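Local coordinates for Exo-beta-1,4-mannosidase (Rhizomucor miehei, PDB 4LYP), which probably hydrolyses terminal beta-mannosyl residues from the non-reducing ends of beta-1,4-linked manno-oligosaccharides and also shows transglycosylation activity, at residues N237-Q240 / W246-E249. Numbering follows the deposited sequence.
Sequences NEPQ and WFEE. With GAI (guanidine), chain C.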
ATOM      1  N   ASN A 237       6.654  -1.941   2.664  1.00  6.47           N
ATOM      2  CA  ASN A 237       5.410  -1.948   3.432  1.00  6.61           C
ATOM      3  C   ASN A 237       5.739  -2.320   4.910  1.00  6.60           C
ATOM      4  O   ASN A 237       6.184  -3.439   5.198  1.00  7.54           O
ATOM      5  CB  ASN A 237       4.466  -2.985   2.834  1.00  6.21           C
ATOM      6  CG  ASN A 237       3.188  -3.044   3.575  1.00  6.78           C
ATOM      7  OD1 ASN A 237       2.539  -1.984   3.809  1.00  7.19           O
ATOM      8  ND2 ASN A 237       2.776  -4.224   3.981  1.00  7.91           N
ATOM      9  N   GLU A 238       5.465  -1.368   5.816  1.00  6.34           N
ATOM     10  CA  GLU A 238       5.414  -1.611   7.279  1.00  6.54           C
ATOM     11  C   GLU A 238       6.714  -2.167   7.876  1.00  7.03           C
ATOM     12  O   GLU A 238       6.673  -3.163   8.581  1.00  8.02           O
ATOM     13  CB  GLU A 238       4.237  -2.480   7.641  1.00  8.17           C
ATOM     14  CG  GLU A 238       2.896  -1.911   7.165  1.00  7.95           C
ATOM     15  CD  GLU A 238       1.714  -2.598   7.750  1.00  9.77           C
ATOM     16  OE1 GLU A 238       1.873  -3.613   8.505  1.00 13.10           O
ATOM     17  OE2 GLU A 238       0.561  -2.097   7.538  1.00  9.70           O
ATOM     18  N   PRO A 239       7.859  -1.491   7.722  1.00  7.81           N
ATOM     19  CA  PRO A 239       8.999  -1.914   8.544  1.00  8.28           C
ATOM     20  C   PRO A 239       8.630  -1.909  10.028  1.00  7.86           C
ATOM     21  O   PRO A 239       7.940  -1.018  10.484  1.00  7.93           O
ATOM     22  CB  PRO A 239      10.076  -0.868   8.238  1.00 10.32           C
ATOM     23  CG  PRO A 239       9.624  -0.144   7.029  1.00 12.04           C
ATOM     24  CD  PRO A 239       8.118  -0.243   6.991  1.00  8.57           C
ATOM     25  N   GLN A 240       9.078  -2.913  10.797  1.00  8.58           N
ATOM     26  CA  GLN A 240       8.719  -3.071  12.202  1.00  8.60           C
ATOM     27  C   GLN A 240       9.859  -2.596  13.107  1.00  8.14           C
ATOM     28  O   GLN A 240      10.840  -3.294  13.328  1.00  9.46           O
ATOM     29  CB  GLN A 240       8.338  -4.521  12.501  1.00  8.81           C
ATOM     30  CG  GLN A 240       7.153  -5.051  11.678  1.00  9.14           C
ATOM     31  CD  GLN A 240       5.880  -4.310  12.016  1.00  8.50           C
ATOM     32  OE1 GLN A 240       5.375  -4.399  13.151  1.00 10.59           O
ATOM     33  NE2 GLN A 240       5.353  -3.504  11.094  1.00  9.24           N
ATOM     34  N   TRP A 246      18.938   2.664   9.243  1.00 10.04           N
ATOM     35  CA  TRP A 246      18.503   1.919   8.047  1.00  9.87           C
ATOM     36  C   TRP A 246      17.594   2.807   7.192  1.00  9.42           C
ATOM     37  O   TRP A 246      17.772   2.876   5.973  1.00 10.49           O
ATOM     38  CB  TRP A 246      17.838   0.635   8.462  1.00  9.43           C
ATOM     39  CG  TRP A 246      17.272  -0.172   7.352  1.00  9.12           C
ATOM     40  CD1 TRP A 246      17.954  -1.016   6.539  1.00  9.82           C
ATOM     41  CD2 TRP A 246      15.863  -0.213   6.921  1.00  8.69           C
ATOM     42  NE1 TRP A 246      17.095  -1.615   5.624  1.00 10.25           N
ATOM     43  CE2 TRP A 246      15.809  -1.160   5.834  1.00  9.88           C
ATOM     44  CE3 TRP A 246      14.697   0.441   7.332  1.00  8.28           C
ATOM     45  CZ2 TRP A 246      14.628  -1.465   5.186  1.00  9.94           C
ATOM     46  CZ3 TRP A 246      13.494   0.069   6.708  1.00  9.22           C
ATOM     47  CH2 TRP A 246      13.476  -0.841   5.618  1.00  9.40           C
ATOM     48  N   PHE A 247      16.652   3.529   7.824  1.00  8.88           N
ATOM     49  CA  PHE A 247      15.859   4.462   7.074  1.00  9.22           C
ATOM     50  C   PHE A 247      16.735   5.481   6.399  1.00  9.46           C
ATOM     51  O   PHE A 247      16.470   5.842   5.222  1.00 10.31           O
ATOM     52  CB  PHE A 247      14.854   5.179   7.963  1.00 10.02           C
ATOM     53  CG  PHE A 247      13.702   4.316   8.377  1.00  8.39           C
ATOM     54  CD1 PHE A 247      12.653   3.994   7.470  1.00  9.07           C
ATOM     55  CD2 PHE A 247      13.619   3.781   9.694  1.00  8.89           C
ATOM     56  CE1 PHE A 247      11.591   3.218   7.856  1.00  8.68           C
ATOM     57  CE2 PHE A 247      12.521   2.993  10.056  1.00  9.44           C
ATOM     58  CZ  PHE A 247      11.508   2.722   9.137  1.00  9.59           C
ATOM     59  N   GLU A 248      17.740   6.023   7.085  1.00  9.82           N
ATOM     60  CA  GLU A 248      18.605   7.043   6.466  1.00 11.71           C
ATOM     61  C   GLU A 248      19.311   6.473   5.245  1.00 11.76           C
ATOM     62  O   GLU A 248      19.367   7.044   4.155  1.00 13.69           O
ATOM     63  CB  GLU A 248      19.644   7.521   7.508  1.00 13.73           C
ATOM     64  CG  GLU A 248      20.619   8.555   6.966  1.00 19.38           C
ATOM     65  CD  GLU A 248      19.861   9.785   6.683  1.00 21.88           C
ATOM     66  OE1 GLU A 248      19.014  10.236   7.494  1.00 24.19           O
ATOM     67  OE2 GLU A 248      20.160  10.342   5.651  1.00 32.71           O
ATOM     68  N   GLU A 249      19.862   5.265   5.402  1.00 11.71           N
ATOM     69  CA  GLU A 249      20.658   4.718   4.321  1.00 14.84           C
ATOM     70  C   GLU A 249      19.802   4.345   3.112  1.00 13.50           C
ATOM     71  O   GLU A 249      20.198   4.603   1.978  1.00 13.01           O
ATOM     72  CB  GLU A 249      21.407   3.500   4.893  1.00 19.22           C
ATOM     73  CG  GLU A 249      22.675   3.160   4.153  1.00 32.40           C
ATOM     74  CD  GLU A 249      22.400   1.871   3.563  1.00 41.07           C
ATOM     75  OE1 GLU A 249      22.972   0.785   3.917  1.00 55.84           O
ATOM     76  OE2 GLU A 249      21.491   1.961   2.774  1.00 28.82           O
TER
HETATM   77  C   GAI C 501      -0.938  -5.493   8.760  1.00 13.03           C
HETATM   78  N1  GAI C 501      -1.127  -4.273   8.259  1.00 18.66           N
HETATM   79  N2  GAI C 501       0.228  -5.666   9.405  1.00 16.47           N
HETATM   80  N3  GAI C 501      -1.757  -6.468   8.585  1.00 16.18           N
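Pro239 in the loop after strand 230-234 faces Phe247 on helix 244-257 across 9.5 Å between their CA atoms, and no hydrogen bond joins the two segments, so side chains alone bridge the gap. The proline ring presents its CB and CG to the helix: Pro239 CB lies 3.9 Å from Trp246 CZ3 and 4.0 Å from Phe247 CZ, touching both rings obliquely. Trp246 reaches the proline because its CG sits anti to the backbone N (chi1 176°), while Asn202 holds its indole NE1. The indole, turned steeply to the phenyl plane, brings one edge atom, Trp246 CE3, over the centre of one face of the Phe247 ring, 4.0 Å above it. Behind this apolar patch, Glu238 projects the other way, its extended chain carrying the carboxylate to the bound guanidine: OE2 accepts from guanidine N1 at 2.8 Å and OE1 from N2 at 2.8 Å. Trp153 and His291 bond the same carboxylate. Gln240 folds back, its NE2 giving a nearly straight bond (173°) to Glu238 O from above the carbonyl plane. The Asn237-Glu238-Pro239 run after this strand matches the Asn-Glu-Pro signature of family 5 TIM barrels, in which the glutamate is the general acid/base, probably here too.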